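Local coordinates for protein GMP reductase (Trypanosoma brucei brucei, PDB 6JIG) that probably catalyses the NADPH-dependent reductive deamination of GMP to IMP and also binds guanine nucleotides at its regulatory CBS domains, at residues Arg38-Val43 with Ser283-Ala288; Ala378-Ala383 with Gly438-Ile443; Gln95-Glu100 with Tyr205-Ser210. The protein carries 1 engineered substitution. All blocks are in the same frame, centred on the assembly; numbering follows the deposited sequence.

Contact 1. Residues Arg38-Val43 with Ser283-Ala288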
ATOM      1  N   ARG A  38       6.501 -40.917 -23.500  1.00 34.68           N
ATOM      2  CA  ARG A  38       6.219 -40.744 -24.918  1.00 37.07           C
ATOM      3  C   ARG A  38       5.622 -39.366 -25.160  1.00 38.66           C
ATOM      4  O   ARG A  38       4.676 -38.954 -24.472  1.00 34.32           O
ATOM      5  CB  ARG A  38       5.266 -41.822 -25.430  1.00 38.76           C
ATOM      6  CG  ARG A  38       5.759 -43.240 -25.161  1.00 46.47           C
ATOM      7  CD  ARG A  38       5.083 -44.255 -26.063  1.00 51.64           C
ATOM      8  NE  ARG A  38       5.749 -44.316 -27.358  1.00 56.43           N
ATOM      9  CZ  ARG A  38       6.683 -45.206 -27.690  1.00 56.52           C
ATOM     10  NH1 ARG A  38       7.072 -46.140 -26.825  1.00 59.99           N
ATOM     11  NH2 ARG A  38       7.230 -45.158 -28.898  1.00 54.00           N
ATOM     12  N   LEU A  39       6.201 -38.653 -26.117  1.00 34.67           N
ATOM     13  CA  LEU A  39       5.593 -37.432 -26.616  1.00 35.33           C
ATOM     14  C   LEU A  39       4.420 -37.749 -27.530  1.00 38.67           C
ATOM     15  O   LEU A  39       3.368 -37.097 -27.463  1.00 32.94           O
ATOM     16  CB  LEU A  39       6.647 -36.619 -27.357  1.00 37.00           C
ATOM     17  CG  LEU A  39       6.112 -35.391 -28.074  1.00 37.55           C
ATOM     18  CD1 LEU A  39       5.706 -34.333 -27.046  1.00 34.00           C
ATOM     19  CD2 LEU A  39       7.157 -34.852 -29.037  1.00 38.03           C
ATOM     20  N   SER A  40       4.596 -38.748 -28.391  1.00 36.18           N
ATOM     21  CA  SER A  40       3.592 -39.190 -29.341  1.00 35.51           C
ATOM     22  C   SER A  40       3.843 -40.673 -29.594  1.00 37.24           C
ATOM     23  O   SER A  40       4.761 -41.267 -29.019  1.00 37.55           O
ATOM     24  CB  SER A  40       3.654 -38.382 -30.646  1.00 37.65           C
ATOM     25  OG  SER A  40       4.988 -38.255 -31.106  1.00 38.79           O
ATOM     26  N   ARG A  41       3.026 -41.267 -30.470  1.00 36.88           N
ATOM     27  CA  ARG A  41       3.057 -42.720 -30.663  1.00 38.22           C
ATOM     28  C   ARG A  41       4.474 -43.220 -30.929  1.00 39.42           C
ATOM     29  O   ARG A  41       4.881 -44.266 -30.411  1.00 42.69           O
ATOM     30  CB  ARG A  41       2.142 -43.126 -31.819  1.00 37.26           C
ATOM     31  CG  ARG A  41       0.628 -43.203 -31.560  1.00 37.36           C
ATOM     32  CD  ARG A  41      -0.016 -43.932 -32.752  1.00 35.78           C
ATOM     33  NE  ARG A  41      -1.453 -43.733 -32.940  1.00 43.90           N
ATOM     34  CZ  ARG A  41      -2.407 -44.449 -32.338  1.00 44.42           C
ATOM     35  NH1 ARG A  41      -2.103 -45.417 -31.471  1.00 43.22           N
ATOM     36  NH2 ARG A  41      -3.683 -44.194 -32.598  1.00 46.49           N
ATOM     37  N   ASN A  42       5.251 -42.474 -31.710  1.00 37.79           N
ATOM     38  CA  ASN A  42       6.561 -42.958 -32.130  1.00 42.15           C
ATOM     39  C   ASN A  42       7.716 -42.094 -31.632  1.00 43.60           C
ATOM     40  O   ASN A  42       8.823 -42.197 -32.167  1.00 37.90           O
ATOM     41  CB  ASN A  42       6.587 -43.087 -33.653  1.00 41.29           C
ATOM     42  CG  ASN A  42       5.479 -43.984 -34.161  1.00 41.96           C
ATOM     43  OD1 ASN A  42       5.476 -45.181 -33.890  1.00 46.56           O
ATOM     44  ND2 ASN A  42       4.508 -43.406 -34.859  1.00 39.77           N
ATOM     45  N   VAL A  43       7.509 -41.259 -30.609  1.00 36.79           N
ATOM     46  CA  VAL A  43       8.575 -40.388 -30.110  1.00 35.97           C
ATOM     47  C   VAL A  43       8.661 -40.523 -28.597  1.00 40.06           C
ATOM     48  O   VAL A  43       7.704 -40.192 -27.887  1.00 37.52           O
ATOM     49  CB  VAL A  43       8.359 -38.917 -30.500  1.00 37.83           C
ATOM     50  CG1 VAL A  43       9.480 -38.060 -29.938  1.00 36.87           C
ATOM     51  CG2 VAL A  43       8.284 -38.772 -32.023  1.00 40.01           C
ATOM     52  N   SER A 283       5.518 -38.787 -42.835  1.00 40.09           N
ATOM     53  CA  SER A 283       6.711 -39.421 -42.305  1.00 41.53           C
ATOM     54  C   SER A 283       6.990 -39.050 -40.857  1.00 41.13           C
ATOM     55  O   SER A 283       7.895 -39.641 -40.263  1.00 36.40           O
ATOM     56  CB  SER A 283       7.922 -39.050 -43.153  1.00 40.69           C
ATOM     57  OG  SER A 283       8.021 -37.639 -43.277  1.00 43.45           O
ATOM     58  N   VAL A 284       6.260 -38.093 -40.270  1.00 39.53           N
ATOM     59  CA  VAL A 284       6.480 -37.728 -38.872  1.00 39.13           C
ATOM     60  C   VAL A 284       5.155 -37.773 -38.117  1.00 37.11           C
ATOM     61  O   VAL A 284       4.076 -37.612 -38.695  1.00 36.50           O
ATOM     62  CB  VAL A 284       7.139 -36.335 -38.703  1.00 39.49           C
ATOM     63  CG1 VAL A 284       8.480 -36.253 -39.469  1.00 42.31           C
ATOM     64  CG2 VAL A 284       6.197 -35.228 -39.123  1.00 39.09           C
ATOM     65  N   ASP A 285       5.255 -38.020 -36.813  1.00 37.39           N
ATOM     66  CA  ASP A 285       4.077 -38.025 -35.955  1.00 38.52           C
ATOM     67  C   ASP A 285       3.354 -36.684 -36.016  1.00 36.82           C
ATOM     68  O   ASP A 285       3.979 -35.620 -36.050  1.00 36.64           O
ATOM     69  CB  ASP A 285       4.480 -38.332 -34.517  1.00 36.30           C
ATOM     70  CG  ASP A 285       4.625 -39.822 -34.250  1.00 39.89           C
ATOM     71  OD1 ASP A 285       4.549 -40.630 -35.204  1.00 38.78           O
ATOM     72  OD2 ASP A 285       4.835 -40.179 -33.078  1.00 39.54           O
ATOM     73  N   ILE A 286       2.028 -36.748 -36.019  1.00 36.16           N
ATOM     74  CA  ILE A 286       1.164 -35.576 -36.063  1.00 34.27           C
ATOM     75  C   ILE A 286       0.460 -35.481 -34.711  1.00 35.00           C
ATOM     76  O   ILE A 286      -0.357 -36.343 -34.369  1.00 31.17           O
ATOM     77  CB  ILE A 286       0.142 -35.661 -37.204  1.00 36.76           C
ATOM     78  CG1 ILE A 286       0.838 -35.975 -38.542  1.00 35.38           C
ATOM     79  CG2 ILE A 286      -0.647 -34.349 -37.316  1.00 37.34           C
ATOM     80  CD1 ILE A 286       1.895 -34.956 -38.934  1.00 36.90           C
ATOM     81  N   ILE A 287       0.775 -34.427 -33.960  1.00 32.52           N
ATOM     82  CA  ILE A 287       0.121 -34.101 -32.690  1.00 33.99           C
ATOM     83  C   ILE A 287      -0.913 -33.022 -32.972  1.00 32.37           C
ATOM     84  O   ILE A 287      -0.716 -32.179 -33.863  1.00 35.49           O
ATOM     85  CB  ILE A 287       1.167 -33.644 -31.654  1.00 34.58           C
ATOM     86  CG1 ILE A 287       2.202 -34.761 -31.439  1.00 36.89           C
ATOM     87  CG2 ILE A 287       0.500 -33.237 -30.288  1.00 34.98           C
ATOM     88  CD1 ILE A 287       3.428 -34.330 -30.652  1.00 40.02           C
ATOM     89  N   ALA A 288      -2.041 -33.058 -32.253  1.00 33.94           N
ATOM     90  CA  ALA A 288      -3.112 -32.102 -32.512  1.00 29.47           C
ATOM     91  C   ALA A 288      -3.762 -31.664 -31.205  1.00 34.27           C
ATOM     92  O   ALA A 288      -3.854 -32.435 -30.252  1.00 32.02           O
ATOM     93  CB  ALA A 288      -4.189 -32.682 -33.426  1.00 34.92           C
TER
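Asp285 OD2 is gripped by two donors from the turn at Ser40-Val43. Asn42 N reaches it at 2.7 Å on the syn lone pair, the side of the other carboxylate oxygen, while Ser40 OG gives its proton to the anti lone pair of OD2 at 2.8 Å. The second oxygen is held as well: Asn42 ND2 lies 2.8 Å from Asp285 OD1, again on a syn lone pair, in a nearly straight bond (173° at the hydrogen). OD1 lies close to the amide plane of Asn42, although that plane is turned 52° from the carboxylate. With three bonds the carboxylate is fixed in rotation. The turn is type I and joins strands 37-40 and 43-45, whose pairing has a classic beta bulge with Leu39 and Ser40 both facing Val43; Asp285 belongs to the early part of barrel strand 285-291, so this small hairpin is pinned to a strand of the TIM barrel. Next to the polar group, toward Ile287, the contact turns apolar. Leu39 CG meets Ile287 CD1 at 3.9 Å, the two side chains crossing at about a right angle, and Ser40 CB packs on Ile287 CG1 at 4.0 Å. Val255, on the adjacent barrel strand, touches Leu39, Ser40 and Val43.

Contact 2. Residues Ala378-Ala383 with Gly438-Ile443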
ATOM      1  N   ALA A 378       9.443 -19.045 -19.528  1.00 41.09           N
ATOM      2  CA  ALA A 378       9.631 -17.694 -20.033  1.00 44.19           C
ATOM      3  C   ALA A 378      10.598 -16.945 -19.124  1.00 44.00           C
ATOM      4  O   ALA A 378      10.734 -17.256 -17.937  1.00 44.33           O
ATOM      5  CB  ALA A 378       8.290 -16.964 -20.121  1.00 46.43           C
ATOM      6  N   GLY A 379      11.302 -15.973 -19.697  1.00 46.55           N
ATOM      7  CA  GLY A 379      12.271 -15.217 -18.940  1.00 49.00           C
ATOM      8  C   GLY A 379      13.556 -15.945 -18.631  1.00 50.95           C
ATOM      9  O   GLY A 379      14.417 -15.385 -17.937  1.00 50.43           O
ATOM     10  N   THR A 380      13.717 -17.181 -19.094  1.00 45.97           N
ATOM     11  CA  THR A 380      15.019 -17.800 -18.968  1.00 47.00           C
ATOM     12  C   THR A 380      15.949 -17.233 -20.036  1.00 48.52           C
ATOM     13  O   THR A 380      15.513 -16.574 -20.988  1.00 49.14           O
ATOM     14  CB  THR A 380      14.912 -19.320 -19.084  1.00 43.89           C
ATOM     15  OG1 THR A 380      14.281 -19.659 -20.321  1.00 40.92           O
ATOM     16  CG2 THR A 380      14.067 -19.881 -17.925  1.00 44.37           C
ATOM     17  N   ASP A 381      17.249 -17.477 -19.850  1.00 46.46           N
ATOM     18  CA  ASP A 381      18.247 -17.045 -20.823  1.00 47.41           C
ATOM     19  C   ASP A 381      17.860 -17.467 -22.234  1.00 49.76           C
ATOM     20  O   ASP A 381      17.937 -16.671 -23.179  1.00 49.72           O
ATOM     21  CB  ASP A 381      19.615 -17.632 -20.473  1.00 47.64           C
ATOM     22  CG  ASP A 381      20.245 -16.997 -19.248  1.00 50.03           C
ATOM     23  OD1 ASP A 381      19.619 -16.129 -18.604  1.00 51.78           O
ATOM     24  OD2 ASP A 381      21.383 -17.381 -18.919  1.00 53.91           O
ATOM     25  N   GLU A 382      17.432 -18.721 -22.392  1.00 46.07           N
ATOM     26  CA  GLU A 382      17.188 -19.285 -23.712  1.00 44.81           C
ATOM     27  C   GLU A 382      15.853 -18.865 -24.312  1.00 45.71           C
ATOM     28  O   GLU A 382      15.656 -19.038 -25.519  1.00 47.98           O
ATOM     29  CB  GLU A 382      17.267 -20.816 -23.647  1.00 44.04           C
ATOM     30  CG  GLU A 382      18.671 -21.349 -23.372  1.00 42.56           C
ATOM     31  CD  GLU A 382      19.017 -21.401 -21.894  1.00 46.58           C
ATOM     32  OE1 GLU A 382      18.249 -20.849 -21.066  1.00 46.60           O
ATOM     33  OE2 GLU A 382      20.063 -21.995 -21.552  1.00 48.04           O
ATOM     34  N   ALA A 383      14.932 -18.334 -23.513  1.00 43.15           N
ATOM     35  CA  ALA A 383      13.692 -17.830 -24.070  1.00 43.15           C
ATOM     36  C   ALA A 383      13.986 -16.630 -24.970  1.00 50.46           C
ATOM     37  O   ALA A 383      14.948 -15.893 -24.738  1.00 53.00           O
ATOM     38  CB  ALA A 383      12.723 -17.426 -22.963  1.00 44.67           C
ATOM     39  N   GLY A 438      17.373 -16.837 -15.391  1.00 50.77           N
ATOM     40  CA  GLY A 438      18.650 -17.483 -15.612  1.00 49.33           C
ATOM     41  C   GLY A 438      18.554 -18.572 -16.661  1.00 45.94           C
ATOM     42  O   GLY A 438      17.568 -18.658 -17.396  1.00 46.93           O
ATOM     43  N   PRO A 439      19.573 -19.428 -16.760  1.00 48.00           N
ATOM     44  CA  PRO A 439      19.531 -20.503 -17.758  1.00 46.29           C
ATOM     45  C   PRO A 439      18.428 -21.509 -17.456  1.00 43.11           C
ATOM     46  O   PRO A 439      18.105 -21.781 -16.296  1.00 45.55           O
ATOM     47  CB  PRO A 439      20.917 -21.147 -17.647  1.00 47.35           C
ATOM     48  CG  PRO A 439      21.393 -20.787 -16.277  1.00 52.48           C
ATOM     49  CD  PRO A 439      20.832 -19.429 -15.998  1.00 49.21           C
ATOM     50  N   VAL A 440      17.859 -22.071 -18.529  1.00 41.47           N
ATOM     51  CA  VAL A 440      16.688 -22.941 -18.396  1.00 42.33           C
ATOM     52  C   VAL A 440      17.072 -24.318 -17.857  1.00 42.87           C
ATOM     53  O   VAL A 440      16.244 -24.996 -17.240  1.00 41.86           O
ATOM     54  CB  VAL A 440      15.943 -23.058 -19.742  1.00 41.15           C
ATOM     55  CG1 VAL A 440      16.674 -23.980 -20.676  1.00 39.19           C
ATOM     56  CG2 VAL A 440      14.520 -23.569 -19.535  1.00 39.81           C
ATOM     57  N   GLY A 441      18.313 -24.752 -18.069  1.00 40.05           N
ATOM     58  CA  GLY A 441      18.767 -26.059 -17.638  1.00 43.76           C
ATOM     59  C   GLY A 441      18.534 -26.375 -16.169  1.00 43.32           C
ATOM     60  O   GLY A 441      17.872 -27.360 -15.825  1.00 43.05           O
ATOM     61  N   PRO A 442      19.085 -25.554 -15.271  1.00 45.60           N
ATOM     62  CA  PRO A 442      18.860 -25.804 -13.834  1.00 45.63           C
ATOM     63  C   PRO A 442      17.391 -25.773 -13.446  1.00 43.53           C
ATOM     64  O   PRO A 442      16.979 -26.507 -12.536  1.00 41.84           O
ATOM     65  CB  PRO A 442      19.644 -24.676 -13.147  1.00 44.78           C
ATOM     66  CG  PRO A 442      20.663 -24.238 -14.155  1.00 47.53           C
ATOM     67  CD  PRO A 442      20.021 -24.438 -15.506  1.00 46.74           C
ATOM     68  N   ILE A 443      16.594 -24.933 -14.105  1.00 40.77           N
ATOM     69  CA  ILE A 443      15.164 -24.862 -13.814  1.00 41.45           C
ATOM     70  C   ILE A 443      14.474 -26.162 -14.204  1.00 40.51           C
ATOM     71  O   ILE A 443      13.664 -26.705 -13.439  1.00 38.35           O
ATOM     72  CB  ILE A 443      14.546 -23.651 -14.531  1.00 40.32           C
ATOM     73  CG1 ILE A 443      14.937 -22.363 -13.815  1.00 42.41           C
ATOM     74  CG2 ILE A 443      13.040 -23.763 -14.583  1.00 37.28           C
ATOM     75  CD1 ILE A 443      14.841 -21.168 -14.699  1.00 46.13           C
TER
HETATM   76  O   HOH W   1      20.414 -23.806 -19.911  1.00 45.61           O
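Glu382 OE1 takes the backbone N-H of Val440 at 2.8 Å, and this bond joins the loop after barrel strand 370-373 to the beginning of helix 440-457. The Glu382 chain is bent at chi2 (85°), which swings CD round toward the helix. The N-H meets OE1 on its syn side but 31° out of the carboxylate plane. A second link comes from the backbone: Asp381 N donates to Gly438 O at 2.7 Å, from a position above the carbonyl plane.

The packed side is built round Thr380. Its CG2 sits 3.6 Å from Ile443 CD1, its CB lies against Gly438 O, and OG1 approaches Val440 CB at 3.8 Å. With OG1 between the backbone N and the carbonyl carbon (chi1 56°), the hydroxyl can bond to Leu377 O while the methyl is turned to Ile443. Helix 60-68 closes over this part, Met62 touching both Thr380 and Val440 and Ala65 touching Val440 and Glu382.

Toward solvent the fit is looser. Asp381 and Pro439, both exposed, lie side by side and point the same way, with Asp381 OD2 3.6 Å from Pro439 CD and no hydrogen on the proline nitrogen to share. A water also lies between the second oxygen of Glu382, OE2, and Gly441 N, 2.9 Å from the latter; its modelled distance to OE2 is doubtfully short.

Glu382 thus serves Val440 N directly and perhaps Gly441 N through water, N-H groups of a first helical turn, which have no carbonyl acceptor within the helix. A negative carboxylate at this end would also be expected to interact favourably with the helix dipole.

Contact 3. Residues Gln95-Glu100 with Tyr205-Ser210. With 5GP (guanosine-5'-monophosphate), chain C.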
ATOM      1  N   GLN A  95      24.430 -29.987 -32.933  1.00 42.35           N
ATOM      2  CA  GLN A  95      25.333 -31.117 -32.770  1.00 39.82           C
ATOM      3  C   GLN A  95      24.884 -32.227 -33.709  1.00 39.30           C
ATOM      4  O   GLN A  95      23.756 -32.228 -34.198  1.00 35.77           O
ATOM      5  CB  GLN A  95      25.367 -31.611 -31.319  1.00 42.75           C
ATOM      6  CG  GLN A  95      24.012 -32.017 -30.775  1.00 42.43           C
ATOM      7  CD  GLN A  95      24.009 -32.060 -29.267  1.00 44.24           C
ATOM      8  OE1 GLN A  95      24.079 -31.015 -28.604  1.00 46.81           O
ATOM      9  NE2 GLN A  95      23.967 -33.264 -28.711  1.00 41.92           N
ATOM     10  N   SER A  96      25.786 -33.174 -33.953  1.00 40.85           N
ATOM     11  CA  SER A  96      25.500 -34.278 -34.862  1.00 37.36           C
ATOM     12  C   SER A  96      26.535 -35.367 -34.615  1.00 43.26           C
ATOM     13  O   SER A  96      27.468 -35.187 -33.839  1.00 43.99           O
ATOM     14  CB  SER A  96      25.527 -33.815 -36.325  1.00 40.41           C
ATOM     15  OG  SER A  96      24.948 -34.789 -37.173  1.00 48.84           O
ATOM     16  N   PHE A  97      26.364 -36.508 -35.275  1.00 42.03           N
ATOM     17  CA  PHE A  97      27.449 -37.491 -35.296  1.00 41.64           C
ATOM     18  C   PHE A  97      28.255 -37.239 -36.565  1.00 41.70           C
ATOM     19  O   PHE A  97      29.388 -36.751 -36.505  1.00 43.33           O
ATOM     20  CB  PHE A  97      26.929 -38.925 -35.212  1.00 42.46           C
ATOM     21  CG  PHE A  97      28.034 -39.948 -35.236  1.00 42.87           C
ATOM     22  CD1 PHE A  97      29.059 -39.890 -34.307  1.00 38.02           C
ATOM     23  CD2 PHE A  97      28.069 -40.937 -36.205  1.00 42.75           C
ATOM     24  CE1 PHE A  97      30.107 -40.816 -34.327  1.00 41.62           C
ATOM     25  CE2 PHE A  97      29.107 -41.867 -36.228  1.00 43.21           C
ATOM     26  CZ  PHE A  97      30.124 -41.802 -35.281  1.00 41.50           C
ATOM     27  N   LEU A  98      27.664 -37.523 -37.719  1.00 39.18           N
ATOM     28  CA  LEU A  98      28.242 -37.141 -39.004  1.00 44.45           C
ATOM     29  C   LEU A  98      27.690 -35.773 -39.385  1.00 45.14           C
ATOM     30  O   LEU A  98      26.485 -35.627 -39.616  1.00 46.56           O
ATOM     31  CB  LEU A  98      27.912 -38.171 -40.081  1.00 43.20           C
ATOM     32  CG  LEU A  98      28.377 -39.617 -39.884  1.00 45.68           C
ATOM     33  CD1 LEU A  98      28.068 -40.417 -41.147  1.00 48.90           C
ATOM     34  CD2 LEU A  98      29.848 -39.680 -39.578  1.00 49.28           C
ATOM     35  N   ILE A  99      28.559 -34.770 -39.436  1.00 41.41           N
ATOM     36  CA  ILE A  99      28.139 -33.438 -39.863  1.00 39.16           C
ATOM     37  C   ILE A  99      28.042 -33.428 -41.382  1.00 46.11           C
ATOM     38  O   ILE A  99      29.047 -33.612 -42.080  1.00 43.35           O
ATOM     39  CB  ILE A  99      29.109 -32.357 -39.367  1.00 40.90           C
ATOM     40  CG1 ILE A  99      29.250 -32.424 -37.848  1.00 39.54           C
ATOM     41  CG2 ILE A  99      28.629 -30.979 -39.803  1.00 42.96           C
ATOM     42  CD1 ILE A  99      30.466 -31.665 -37.314  1.00 40.85           C
ATOM     43  N   GLU A 100      26.833 -33.213 -41.897  1.00 43.61           N
ATOM     44  CA  GLU A 100      26.655 -33.083 -43.331  1.00 45.26           C
ATOM     45  C   GLU A 100      26.978 -31.658 -43.754  1.00 46.92           C
ATOM     46  O   GLU A 100      26.790 -30.705 -42.992  1.00 48.45           O
ATOM     47  CB  GLU A 100      25.228 -33.455 -43.742  1.00 50.36           C
ATOM     48  CG  GLU A 100      24.885 -34.927 -43.528  1.00 49.55           C
ATOM     49  CD  GLU A 100      23.584 -35.344 -44.215  1.00 56.62           C
ATOM     50  OE1 GLU A 100      22.896 -34.470 -44.789  1.00 57.54           O
ATOM     51  OE2 GLU A 100      23.250 -36.549 -44.175  1.00 61.00           O
ATOM     52  N   TYR A 205      31.812 -35.819 -44.961  1.00 43.27           N
ATOM     53  CA  TYR A 205      31.314 -35.490 -43.626  1.00 42.07           C
ATOM     54  C   TYR A 205      32.470 -35.010 -42.765  1.00 46.05           C
ATOM     55  O   TYR A 205      33.642 -35.083 -43.151  1.00 44.26           O
ATOM     56  CB  TYR A 205      30.651 -36.694 -42.932  1.00 41.21           C
ATOM     57  CG  TYR A 205      29.554 -37.361 -43.723  1.00 47.49           C
ATOM     58  CD1 TYR A 205      28.265 -36.833 -43.754  1.00 47.91           C
ATOM     59  CD2 TYR A 205      29.802 -38.524 -44.435  1.00 45.59           C
ATOM     60  CE1 TYR A 205      27.260 -37.447 -44.493  1.00 51.74           C
ATOM     61  CE2 TYR A 205      28.810 -39.145 -45.163  1.00 51.81           C
ATOM     62  CZ  TYR A 205      27.541 -38.604 -45.195  1.00 57.42           C
ATOM     63  OH  TYR A 205      26.562 -39.234 -45.937  1.00 59.48           O
ATOM     64  N   LEU A 206      32.124 -34.546 -41.565  1.00 41.35           N
ATOM     65  CA  LEU A 206      33.097 -34.258 -40.523  1.00 39.44           C
ATOM     66  C   LEU A 206      32.593 -34.839 -39.213  1.00 39.80           C
ATOM     67  O   LEU A 206      31.401 -34.729 -38.899  1.00 40.16           O
ATOM     68  CB  LEU A 206      33.329 -32.748 -40.388  1.00 42.07           C
ATOM     69  CG  LEU A 206      34.170 -32.329 -39.183  1.00 40.93           C
ATOM     70  CD1 LEU A 206      35.625 -32.794 -39.399  1.00 42.05           C
ATOM     71  CD2 LEU A 206      34.082 -30.812 -38.965  1.00 41.87           C
ATOM     72  N   VAL A 207      33.492 -35.471 -38.457  1.00 38.14           N
ATOM     73  CA  VAL A 207      33.209 -35.892 -37.090  1.00 43.07           C
ATOM     74  C   VAL A 207      34.143 -35.128 -36.162  1.00 43.50           C
ATOM     75  O   VAL A 207      35.357 -35.090 -36.392  1.00 43.69           O
ATOM     76  CB  VAL A 207      33.373 -37.411 -36.904  1.00 42.16           C
ATOM     77  CG1 VAL A 207      32.817 -37.836 -35.545  1.00 39.05           C
ATOM     78  CG2 VAL A 207      32.687 -38.168 -38.039  1.00 40.98           C
ATOM     79  N   THR A 208      33.579 -34.511 -35.123  1.00 40.93           N
ATOM     80  CA  THR A 208      34.350 -33.706 -34.188  1.00 40.25           C
ATOM     81  C   THR A 208      34.382 -34.351 -32.810  1.00 42.72           C
ATOM     82  O   THR A 208      33.444 -35.046 -32.401  1.00 41.72           O
ATOM     83  CB  THR A 208      33.780 -32.289 -34.052  1.00 47.22           C
ATOM     84  OG1 THR A 208      32.550 -32.346 -33.326  1.00 43.22           O
ATOM     85  CG2 THR A 208      33.521 -31.692 -35.402  1.00 44.19           C
ATOM     86  N   LEU A 209      35.472 -34.085 -32.094  1.00 40.39           N
ATOM     87  CA  LEU A 209      35.620 -34.590 -30.737  1.00 45.40           C
ATOM     88  C   LEU A 209      34.489 -34.105 -29.841  1.00 42.56           C
ATOM     89  O   LEU A 209      34.005 -34.855 -28.984  1.00 41.60           O
ATOM     90  CB  LEU A 209      36.976 -34.160 -30.179  1.00 43.40           C
ATOM     91  CG  LEU A 209      37.274 -34.376 -28.704  1.00 46.77           C
ATOM     92  CD1 LEU A 209      37.232 -35.861 -28.366  1.00 46.69           C
ATOM     93  CD2 LEU A 209      38.625 -33.781 -28.363  1.00 49.76           C
ATOM     94  N   SER A 210      34.056 -32.849 -30.024  1.00 41.91           N
ATOM     95  CA  SER A 210      32.967 -32.313 -29.204  1.00 44.96           C
ATOM     96  C   SER A 210      31.730 -33.191 -29.294  1.00 41.46           C
ATOM     97  O   SER A 210      31.081 -33.477 -28.283  1.00 40.87           O
ATOM     98  CB  SER A 210      32.618 -30.884 -29.643  1.00 46.02           C
ATOM     99  OG  SER A 210      33.706 -30.005 -29.446  1.00 56.45           O
TER
HETATM  100  P   5GP C 602      33.638 -26.929 -31.842  1.00 71.80           P
HETATM  101  O1P 5GP C 602      34.509 -27.883 -31.058  1.00 64.00           O
HETATM  102  O2P 5GP C 602      33.784 -27.031 -33.346  1.00 55.04           O
HETATM  103  O3P 5GP C 602      33.408 -25.557 -31.236  1.00 66.18           O
HETATM  104  O5' 5GP C 602      32.194 -27.570 -31.750  1.00 57.91           O
HETATM  105  C5' 5GP C 602      31.591 -28.003 -32.947  1.00 49.09           C
HETATM  106  C4' 5GP C 602      30.113 -28.161 -32.794  1.00 45.59           C
HETATM  107  O4' 5GP C 602      29.481 -27.468 -33.912  1.00 41.27           O
HETATM  108  C3' 5GP C 602      29.682 -29.622 -32.886  1.00 44.94           C
HETATM  109  O3' 5GP C 602      28.557 -29.877 -32.044  1.00 40.68           O
HETATM  110  C2' 5GP C 602      29.314 -29.759 -34.360  1.00 41.24           C
HETATM  111  O2' 5GP C 602      28.440 -30.820 -34.677  1.00 41.83           O
HETATM  112  C1' 5GP C 602      28.710 -28.386 -34.656  1.00 42.80           C
HETATM  113  N9  5GP C 602      28.778 -28.050 -36.076  1.00 41.02           N
HETATM  114  C8  5GP C 602      27.707 -27.948 -36.879  1.00 40.99           C
HETATM  115  N7  5GP C 602      28.114 -27.694 -38.135  1.00 41.40           N
HETATM  116  C5  5GP C 602      29.469 -27.667 -38.129  1.00 42.18           C
HETATM  117  C6  5GP C 602      30.412 -27.455 -39.126  1.00 41.58           C
HETATM  118  O6  5GP C 602      30.042 -27.242 -40.299  1.00 43.30           O
HETATM  119  N1  5GP C 602      31.714 -27.484 -38.816  1.00 41.70           N
HETATM  120  C2  5GP C 602      32.124 -27.706 -37.558  1.00 43.30           C
HETATM  121  N2  5GP C 602      33.459 -27.725 -37.306  1.00 43.02           N
HETATM  122  N3  5GP C 602      31.222 -27.911 -36.549  1.00 43.20           N
HETATM  123  C4  5GP C 602      29.890 -27.897 -36.824  1.00 42.29           C
HETATM  124  O   HOH W   2      30.733 -34.773 -35.271  1.00 40.26           O
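The regulatory CBS pair holds a GMP here, apart from the catalytic site, and the contact forms one wall of that pocket: the short, weakly bonded strand 99-100 pairs antiparallel but splayed with strand 203-208, which leads straight into helix 209-216. Ile99 N donates to Leu206 O at 2.9 Å, and the return bond from Leu206 N to Ile99 O is longer at 3.3 Å.

On the face that carries Tyr205 and Glu100, Glu100 CG comes in at the edge of the Tyr205 ring, in its plane, 3.6 Å from CE1; the two side chains lie alongside each other. Leu98, from beside the strand, puts CD1 over the centre of that ring, 4.1 Å from its centroid, a CH-pi contact almost along the ring normal (8° off). Separately, Leu98 CD2 packs on Val207 CG2. Farther along, where the segments diverge, a water bridges Phe97 O and Thr208 N.

The other face belongs to the ligand. Ile99 CD1 touches both Thr208 CG2 and the ribose O2', Ile99 CG2 lies by the purine near N7, and Leu206 CD2 approaches the exocyclic N2 at 3.6 Å. Thr208, the N-cap of the helix, puts OG1 between the backbone N and the carbonyl carbon (chi1 72°), from where it accepts from Asp211 N. In the first turn of the helix, Ser210 OG donates to phosphate O1P at 2.8 Å.

Ile99 and Leu206 thus give the nucleotide apolar contacts, while Asp211, Arg103, Ala94 and Arg93 supply further hydrogen bonds; the phosphate lies near the N-terminal end of helix 209-216, whose dipole would probably help to stabilise its negative charge.

From the N terminus, the hairpin at Arg38-Val43 comes first, but its partner Ser283-Ala288 arrives only about 240 residues later, so contact 1 closes a very long loop. Nested inside that loop is contact 3: residues 95-100 leave the barrel domain and 205-210 lie near the end of the CBS excursion, closing it over about 105 residues. Contact 2 opens after both have closed, and joins the loop after the last barrel strand to helix 440-457. Contacts 1 and 2 sit on opposite sides of the chain's centre, with centres about 26 Å apart; contact 3 belongs to the regulatory domain. None touches another.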